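Local coordinates for hypothetical protein ydiI (Escherichia coli, PDB 1VH5), which hydrolyses 1,4-dihydroxy-2-naphthoyl-CoA to 1,4-dihydroxy-2-naphthoate and CoA in menaquinone biosynthesis, and also acts on a wide range of other acyl-CoA thioesters, at residues V61-E65 with I87-H91; R112-I118 with S131-I137. Residues are numbered along the deposited sequence.

How the contacts relate
After two short helices and strands 29-33 and 38-43, the chain enters helix 57-74, then returns in strand 81-91, so that contact 1 closes a loop of 21 residues and sets the helix on the sheet. Contact 2 opens only afterwards, across the 12 residues between its segments, and closes the hairpin of strands 113-121 and 127-138; the two are in series, neither nested nor crossed. They meet because strand 127-138 also lies beside strand 81-91: N88 O is 2.9 Å from R132 N, a probable hydrogen bond, and A64 CB of the helix is 3.2 Å from S131 OG. Helix and curved antiparallel sheet together form the hotdog fold of this thioesterase family.

Contact 1 of 2, residues V61-E65 with I87-H91; sequences VVLAE and INANH
Helix 61-65, one turn closed by E65 N to V61 O at 2.8 Å, lies over extended strand 87-91 with axes 9.6 Å apart at closest and N-to-C directions 131° apart. V61 CA sits 7.2 Å from A89 CA, and E65 CA 7.5 Å from I87 CA. I87 (chi1 t, chi2 148°) points at the helix and is the most covered residue: its CD1 lies 3.9 Å from V61 CG1, 4.3 Å from A64 CB and 3.7 Å from OE1 of E65 (chi1 t), whose CA-to-CB bond runs sideways. N88 turns away. A89 faces the helix again, CB 4.0 Å from CG2 of V61 (chi1 t). N90 is out of reach of the helix. H91 (chi1 m) starts sideways, but its ring swings back until CE1 is 4.5 Å from V61 CG2. This is the helix-on-sheet packing of the hotdog fold, with residues 87-90 continuing the sheet into the second subunit. Without a hydrogen bond between the segments, the contact is mainly apolar; E65, the inferred nucleophile or proton acceptor, instead bonds through OE1 to NE2 of substrate-binding H91 of the second subunit, and the reciprocal bond is consistent with an active site built at the dimer interface.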
ATOM      1  N   VAL A  61      -3.123  -2.795  -0.290  1.00 11.95           N
ATOM      2  CA  VAL A  61      -2.784  -1.907  -1.415  1.00 11.93           C
ATOM      3  C   VAL A  61      -1.596  -2.455  -2.198  1.00 11.83           C
ATOM      4  O   VAL A  61      -1.561  -2.367  -3.427  1.00 11.87           O
ATOM      5  CB  VAL A  61      -2.586  -0.449  -0.940  1.00 12.27           C
ATOM      6  CG1 VAL A  61      -2.212   0.433  -2.144  1.00 12.93           C
ATOM      7  CG2 VAL A  61      -3.870   0.075  -0.276  1.00 13.96           C
ATOM      8  N   VAL A  62      -0.613  -3.043  -1.521  1.00 11.62           N
ATOM      9  CA  VAL A  62       0.432  -3.751  -2.258  1.00 11.98           C
ATOM     10  C   VAL A  62      -0.174  -4.820  -3.185  1.00 11.32           C
ATOM     11  O   VAL A  62       0.186  -4.920  -4.359  1.00 12.49           O
ATOM     12  CB  VAL A  62       1.464  -4.418  -1.326  1.00 12.79           C
ATOM     13  CG1 VAL A  62       2.457  -5.247  -2.153  1.00 14.12           C
ATOM     14  CG2 VAL A  62       2.243  -3.358  -0.515  1.00 13.70           C
ATOM     15  N   LEU A  63      -1.098  -5.601  -2.659  1.00 11.89           N
ATOM     16  CA  LEU A  63      -1.738  -6.643  -3.461  1.00 12.87           C
ATOM     17  C   LEU A  63      -2.466  -6.004  -4.662  1.00 12.29           C
ATOM     18  O   LEU A  63      -2.269  -6.424  -5.838  1.00 12.49           O
ATOM     19  CB  LEU A  63      -2.662  -7.519  -2.600  1.00 13.18           C
ATOM     20  CG  LEU A  63      -3.451  -8.598  -3.375  1.00 13.24           C
ATOM     21  CD1 LEU A  63      -2.507  -9.614  -4.040  1.00 13.48           C
ATOM     22  CD2 LEU A  63      -4.405  -9.299  -2.420  1.00 15.84           C
ATOM     23  N   ALA A  64      -3.271  -4.966  -4.400  1.00 12.26           N
ATOM     24  CA  ALA A  64      -4.045  -4.320  -5.463  1.00 12.55           C
ATOM     25  C   ALA A  64      -3.118  -3.752  -6.523  1.00 11.83           C
ATOM     26  O   ALA A  64      -3.373  -3.925  -7.733  1.00 12.68           O
ATOM     27  CB  ALA A  64      -4.934  -3.213  -4.896  1.00 13.03           C
ATOM     28  N   GLU A  65      -2.059  -3.040  -6.121  1.00 12.51           N
ATOM     29  CA  GLU A  65      -1.188  -2.416  -7.102  1.00 12.59           C
ATOM     30  C   GLU A  65      -0.399  -3.480  -7.857  1.00 12.71           C
ATOM     31  O   GLU A  65      -0.122  -3.312  -9.048  1.00 13.87           O
ATOM     32  CB  GLU A  65      -0.240  -1.385  -6.444  1.00 13.68           C
ATOM     33  CG  GLU A  65       0.598  -0.641  -7.487  1.00 17.54           C
ATOM     34  CD  GLU A  65       0.924   0.788  -7.145  1.00 18.49           C
ATOM     35  OE1 GLU A  65       0.263   1.398  -6.262  1.00 20.07           O
ATOM     36  OE2 GLU A  65       1.875   1.271  -7.778  1.00 19.97           O
ATOM     37  N   ILE A  87      -3.517   5.517  -6.724  1.00 10.24           N
ATOM     38  CA  ILE A  87      -4.233   4.369  -6.199  1.00 10.88           C
ATOM     39  C   ILE A  87      -5.037   4.819  -4.991  1.00 12.00           C
ATOM     40  O   ILE A  87      -4.585   5.700  -4.230  1.00 12.00           O
ATOM     41  CB  ILE A  87      -3.245   3.252  -5.864  1.00 12.27           C
ATOM     42  CG1 ILE A  87      -3.979   1.961  -5.504  1.00 15.55           C
ATOM     43  CG2 ILE A  87      -2.248   3.683  -4.728  1.00 14.39           C
ATOM     44  CD1 ILE A  87      -3.315   0.674  -5.862  1.00 16.47           C
ATOM     45  N   ASN A  88      -6.220   4.247  -4.822  1.00 12.16           N
ATOM     46  CA  ASN A  88      -7.071   4.582  -3.695  1.00 11.89           C
ATOM     47  C   ASN A  88      -7.769   3.333  -3.220  1.00 12.22           C
ATOM     48  O   ASN A  88      -7.936   2.374  -3.995  1.00 13.21           O
ATOM     49  CB  ASN A  88      -8.039   5.704  -4.056  1.00 13.14           C
ATOM     50  CG  ASN A  88      -8.911   5.330  -5.210  1.00 12.53           C
ATOM     51  OD1 ASN A  88      -9.837   4.530  -5.057  1.00 15.94           O
ATOM     52  ND2 ASN A  88      -8.609   5.866  -6.385  1.00 13.21           N
ATOM     53  N   ALA A  89      -8.137   3.297  -1.947  1.00 12.52           N
ATOM     54  CA  ALA A  89      -8.748   2.103  -1.361  1.00 12.61           C
ATOM     55  C   ALA A  89      -9.595   2.455  -0.189  1.00 13.47           C
ATOM     56  O   ALA A  89      -9.234   3.354   0.603  1.00 13.59           O
ATOM     57  CB  ALA A  89      -7.676   1.064  -0.954  1.00 13.83           C
ATOM     58  N   ASN A  90     -10.698   1.727  -0.065  1.00 14.43           N
ATOM     59  CA  ASN A  90     -11.450   1.703   1.163  1.00 13.02           C
ATOM     60  C   ASN A  90     -11.287   0.392   1.909  1.00 12.84           C
ATOM     61  O   ASN A  90     -11.443  -0.690   1.317  1.00 13.70           O
ATOM     62  CB  ASN A  90     -12.910   1.917   0.851  1.00 14.60           C
ATOM     63  CG  ASN A  90     -13.651   2.335   2.011  1.00 18.62           C
ATOM     64  OD1 ASN A  90     -13.943   1.512   2.879  1.00 20.96           O
ATOM     65  ND2 ASN A  90     -13.927   3.678   2.103  1.00 15.56           N
ATOM     66  N   HIS A  91     -11.009   0.474   3.211  1.00 12.62           N
ATOM     67  CA  HIS A  91     -10.823  -0.730   4.033  1.00 13.74           C
ATOM     68  C   HIS A  91     -12.137  -1.009   4.750  1.00 14.31           C
ATOM     69  O   HIS A  91     -12.539  -0.266   5.647  1.00 16.50           O
ATOM     70  CB  HIS A  91      -9.727  -0.440   5.082  1.00 14.80           C
ATOM     71  CG  HIS A  91      -8.398  -0.073   4.492  1.00 14.32           C
ATOM     72  ND1 HIS A  91      -7.755  -0.853   3.552  1.00 15.88           N
ATOM     73  CD2 HIS A  91      -7.581   0.978   4.739  1.00 15.59           C
ATOM     74  CE1 HIS A  91      -6.608  -0.286   3.222  1.00 14.33           C
ATOM     75  NE2 HIS A  91      -6.473   0.818   3.943  1.00 15.32           N
TER

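Contact 2 of 2, residues R112-I118 with S131-I137; sequences RHQVWQI and SRLTTAI
Q114 (chi1 m, chi2 t) lies beside T135, its cross-strand partner, whose OG1 (chi1 p) donates to Q114 OE1 at 2.8 Å; the same oxygen accepts W116 NE1 at 3.1 Å, and Q114 NE2 bonds to G72 O. Strands 113-118 and 131-137 run antiparallel, their axes 4.6 Å apart at closest and their directions 159° apart. Hydrogen-bonded pairs are Q114-T135, W116-L133 and I118-S131, with both N-to-O bonds of each at 2.8-3.0 Å and CA-CA distances of 5.1-5.2 Å. Alternating with them are the non-hydrogen-bonded pairs H113-A136, V115-T134 and Q117-R132, at 4.3-4.5 Å. S131 OG adds a 3.0 Å bond to I118 O. I137 N donates to R112 O at 2.9 Å, and a water donates to both R112 O (2.6 Å) and I137 O (2.8 Å). The buried face mixes polar Q114, S131 and T135 with apolar W116, I118 and L133; I118 CD1 is 4.2 Å from L133 CB. It meets helix 57-74, the central hotdog helix (W116 on A71, I118 on A64), and borders the active site: the side chain of L133 is about 4 Å from that of E65, the inferred nucleophile or proton acceptor, and the side chain of T135 about 4 Å from substrate-binding G84. Both substrate-binding, R112 is tied across by its O, whereas H113 forms a non-hydrogen-bonded pair with A136 (H113 CD2 to A136 CB 3.9 Å); the shared Q114 oxygen satisfies two donors on the buried face.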
ATOM      1  N   ARG A 112      -4.268   6.032 -23.750  1.00 21.65           N
ATOM      2  CA  ARG A 112      -3.309   6.830 -22.986  1.00 20.79           C
ATOM      3  C   ARG A 112      -3.295   6.494 -21.481  1.00 18.59           C
ATOM      4  O   ARG A 112      -2.280   6.693 -20.820  1.00 18.07           O
ATOM      5  CB  ARG A 112      -3.565   8.332 -23.160  1.00 23.70           C
ATOM      6  CG  ARG A 112      -3.313   8.885 -24.569  1.00 28.02           C
ATOM      7  CD  ARG A 112      -4.004  10.230 -24.808  1.00 33.09           C
ATOM      8  NE  ARG A 112      -4.446  10.432 -26.194  1.00 36.60           N
ATOM      9  CZ  ARG A 112      -5.669  10.832 -26.541  1.00 38.96           C
ATOM     10  NH1 ARG A 112      -5.986  10.995 -27.823  1.00 39.74           N
ATOM     11  NH2 ARG A 112      -6.582  11.068 -25.607  1.00 41.19           N
ATOM     12  N   HIS A 113      -4.424   6.015 -20.970  1.00 15.50           N
ATOM     13  CA  HIS A 113      -4.584   5.726 -19.539  1.00 15.84           C
ATOM     14  C   HIS A 113      -5.419   4.483 -19.369  1.00 15.46           C
ATOM     15  O   HIS A 113      -6.190   4.101 -20.264  1.00 15.98           O
ATOM     16  CB  HIS A 113      -5.257   6.922 -18.813  1.00 18.03           C
ATOM     17  CG  HIS A 113      -4.414   8.136 -18.842  1.00 19.83           C
ATOM     18  ND1 HIS A 113      -4.475   9.055 -19.862  1.00 20.47           N
ATOM     19  CD2 HIS A 113      -3.403   8.520 -18.040  1.00 19.35           C
ATOM     20  CE1 HIS A 113      -3.565   9.990 -19.657  1.00 21.01           C
ATOM     21  NE2 HIS A 113      -2.897   9.681 -18.562  1.00 20.44           N
ATOM     22  N   GLN A 114      -5.333   3.886 -18.176  1.00 13.02           N
ATOM     23  CA  GLN A 114      -6.198   2.773 -17.803  1.00 12.47           C
ATOM     24  C   GLN A 114      -6.693   3.018 -16.386  1.00 11.27           C
ATOM     25  O   GLN A 114      -6.027   3.688 -15.580  1.00 12.64           O
ATOM     26  CB  GLN A 114      -5.451   1.424 -17.827  1.00 12.67           C
ATOM     27  CG  GLN A 114      -4.642   1.183 -19.077  1.00 13.68           C
ATOM     28  CD  GLN A 114      -3.666   0.050 -18.890  1.00 13.35           C
ATOM     29  OE1 GLN A 114      -3.149  -0.176 -17.783  1.00 13.45           O
ATOM     30  NE2 GLN A 114      -3.375  -0.671 -19.989  1.00 14.62           N
ATOM     31  N   VAL A 115      -7.837   2.441 -16.079  1.00 11.66           N
ATOM     32  CA  VAL A 115      -8.314   2.396 -14.708  1.00 11.47           C
ATOM     33  C   VAL A 115      -8.727   0.973 -14.393  1.00 12.64           C
ATOM     34  O   VAL A 115      -9.472   0.351 -15.159  1.00 13.00           O
ATOM     35  CB  VAL A 115      -9.505   3.350 -14.490  1.00 12.96           C
ATOM     36  CG1 VAL A 115     -10.033   3.303 -13.010  1.00 13.76           C
ATOM     37  CG2 VAL A 115      -9.125   4.786 -14.922  1.00 13.93           C
ATOM     38  N   TRP A 116      -8.208   0.462 -13.272  1.00 11.33           N
ATOM     39  CA  TRP A 116      -8.434  -0.907 -12.836  1.00 11.58           C
ATOM     40  C   TRP A 116      -9.167  -0.868 -11.499  1.00 12.35           C
ATOM     41  O   TRP A 116      -8.836  -0.026 -10.641  1.00 13.30           O
ATOM     42  CB  TRP A 116      -7.069  -1.593 -12.664  1.00 12.01           C
ATOM     43  CG  TRP A 116      -6.366  -1.815 -13.962  1.00 12.43           C
ATOM     44  CD1 TRP A 116      -5.440  -1.029 -14.553  1.00 11.88           C
ATOM     45  CD2 TRP A 116      -6.656  -2.856 -14.888  1.00 12.01           C
ATOM     46  NE1 TRP A 116      -5.062  -1.553 -15.777  1.00 12.22           N
ATOM     47  CE2 TRP A 116      -5.828  -2.662 -16.015  1.00 12.46           C
ATOM     48  CE3 TRP A 116      -7.543  -3.948 -14.875  1.00 13.73           C
ATOM     49  CZ2 TRP A 116      -5.830  -3.531 -17.112  1.00 13.29           C
ATOM     50  CZ3 TRP A 116      -7.539  -4.831 -15.972  1.00 13.76           C
ATOM     51  CH2 TRP A 116      -6.682  -4.604 -17.071  1.00 15.19           C
ATOM     52  N   GLN A 117     -10.125  -1.774 -11.304  1.00 12.79           N
ATOM     53  CA  GLN A 117     -10.770  -1.943 -10.003  1.00 12.15           C
ATOM     54  C   GLN A 117     -10.264  -3.261  -9.417  1.00 12.55           C
ATOM     55  O   GLN A 117     -10.325  -4.331 -10.069  1.00 14.38           O
ATOM     56  CB  GLN A 117     -12.269  -1.965 -10.166  1.00 14.10           C
ATOM     57  CG  GLN A 117     -13.082  -2.030  -8.839  1.00 16.71           C
ATOM     58  CD  GLN A 117     -14.540  -1.669  -9.107  1.00 21.49           C
ATOM     59  OE1 GLN A 117     -14.891  -0.499  -9.238  1.00 24.90           O
ATOM     60  NE2 GLN A 117     -15.356  -2.662  -9.258  1.00 24.48           N
ATOM     61  N   ILE A 118      -9.762  -3.216  -8.179  1.00 12.04           N
ATOM     62  CA  ILE A 118      -9.351  -4.441  -7.528  1.00 13.24           C
ATOM     63  C   ILE A 118     -10.120  -4.572  -6.213  1.00 12.82           C
ATOM     64  O   ILE A 118     -10.031  -3.699  -5.330  1.00 13.52           O
ATOM     65  CB  ILE A 118      -7.839  -4.517  -7.250  1.00 12.66           C
ATOM     66  CG1 ILE A 118      -6.987  -4.175  -8.486  1.00 14.73           C
ATOM     67  CG2 ILE A 118      -7.543  -5.932  -6.677  1.00 14.26           C
ATOM     68  CD1 ILE A 118      -6.732  -2.670  -8.679  1.00 15.21           C
ATOM     69  N   SER A 131     -10.482  -1.140  -4.135  1.00 11.92           N
ATOM     70  CA  SER A 131      -9.446  -0.235  -4.592  1.00 11.97           C
ATOM     71  C   SER A 131      -9.602   0.081  -6.072  1.00 11.23           C
ATOM     72  O   SER A 131     -10.238  -0.673  -6.824  1.00 13.32           O
ATOM     73  CB  SER A 131      -8.077  -0.784  -4.314  0.65 12.68           C
ATOM     74  OG  SER A 131      -7.782  -1.792  -5.236  0.65 16.18           O
ATOM     75  N   ARG A 132      -9.055   1.225  -6.466  1.00 12.30           N
ATOM     76  CA  ARG A 132      -8.922   1.594  -7.874  1.00 12.01           C
ATOM     77  C   ARG A 132      -7.500   2.082  -8.158  1.00 10.97           C
ATOM     78  O   ARG A 132      -6.939   2.787  -7.331  1.00 12.63           O
ATOM     79  CB  ARG A 132      -9.894   2.737  -8.219  1.00 14.94           C
ATOM     80  CG  ARG A 132     -11.383   2.371  -8.297  1.00 17.96           C
ATOM     81  CD  ARG A 132     -12.264   3.429  -9.007  1.00 20.46           C
ATOM     82  NE  ARG A 132     -11.936   4.815  -8.612  1.00 20.22           N
ATOM     83  CZ  ARG A 132     -12.430   5.406  -7.531  1.00 16.72           C
ATOM     84  NH1 ARG A 132     -12.062   6.616  -7.227  1.00 15.60           N
ATOM     85  NH2 ARG A 132     -13.300   4.815  -6.730  1.00 19.69           N
ATOM     86  N   LEU A 133      -6.929   1.714  -9.325  1.00 12.77           N
ATOM     87  CA  LEU A 133      -5.613   2.118  -9.773  1.00 12.53           C
ATOM     88  C   LEU A 133      -5.752   2.778 -11.120  1.00 12.63           C
ATOM     89  O   LEU A 133      -6.386   2.217 -12.020  1.00 12.74           O
ATOM     90  CB  LEU A 133      -4.720   0.859  -9.887  1.00 13.43           C
ATOM     91  CG  LEU A 133      -3.336   1.088 -10.507  1.00 14.52           C
ATOM     92  CD1 LEU A 133      -2.392   1.947  -9.654  1.00 15.78           C
ATOM     93  CD2 LEU A 133      -2.663  -0.266 -10.942  1.00 16.48           C
ATOM     94  N   THR A 134      -5.173   3.970 -11.260  1.00 11.41           N
ATOM     95  CA  THR A 134      -5.055   4.654 -12.535  1.00 12.48           C
ATOM     96  C   THR A 134      -3.640   4.559 -13.039  1.00 12.45           C
ATOM     97  O   THR A 134      -2.723   4.898 -12.284  1.00 12.21           O
ATOM     98  CB  THR A 134      -5.489   6.127 -12.370  1.00 14.19           C
ATOM     99  OG1 THR A 134      -6.843   6.175 -11.906  1.00 15.76           O
ATOM    100  CG2 THR A 134      -5.436   6.891 -13.708  1.00 15.14           C
ATOM    101  N   THR A 135      -3.466   4.140 -14.305  1.00 13.41           N
ATOM    102  CA  THR A 135      -2.131   4.080 -14.923  1.00 13.53           C
ATOM    103  C   THR A 135      -2.080   4.934 -16.157  1.00 15.18           C
ATOM    104  O   THR A 135      -3.107   5.233 -16.772  1.00 14.94           O
ATOM    105  CB  THR A 135      -1.804   2.654 -15.366  1.00 15.32           C
ATOM    106  OG1 THR A 135      -2.732   2.273 -16.404  1.00 15.38           O
ATOM    107  CG2 THR A 135      -1.945   1.655 -14.219  1.00 15.75           C
ATOM    108  N   ALA A 136      -0.872   5.330 -16.499  1.00 15.31           N
ATOM    109  CA  ALA A 136      -0.596   5.916 -17.817  1.00 16.31           C
ATOM    110  C   ALA A 136       0.160   4.911 -18.676  1.00 16.19           C
ATOM    111  O   ALA A 136       1.026   4.184 -18.187  1.00 15.76           O
ATOM    112  CB  ALA A 136       0.211   7.179 -17.681  1.00 17.62           C
ATOM    113  N   ILE A 137      -0.165   4.905 -19.963  1.00 16.20           N
ATOM    114  CA  ILE A 137       0.574   4.088 -20.911  1.00 17.63           C
ATOM    115  C   ILE A 137       1.772   4.871 -21.441  1.00 16.76           C
ATOM    116  O   ILE A 137       1.642   6.041 -21.778  1.00 17.82           O
ATOM    117  CB  ILE A 137      -0.371   3.647 -22.004  1.00 18.05           C
ATOM    118  CG1 ILE A 137      -1.484   2.746 -21.395  1.00 19.00           C
ATOM    119  CG2 ILE A 137       0.402   2.872 -23.129  1.00 20.27           C
ATOM    120  CD1 ILE A 137      -2.682   2.517 -22.273  1.00 22.60           C
TER
HETATM  121  O   HOH W   1      -0.172   8.096 -21.553  1.00 31.50           O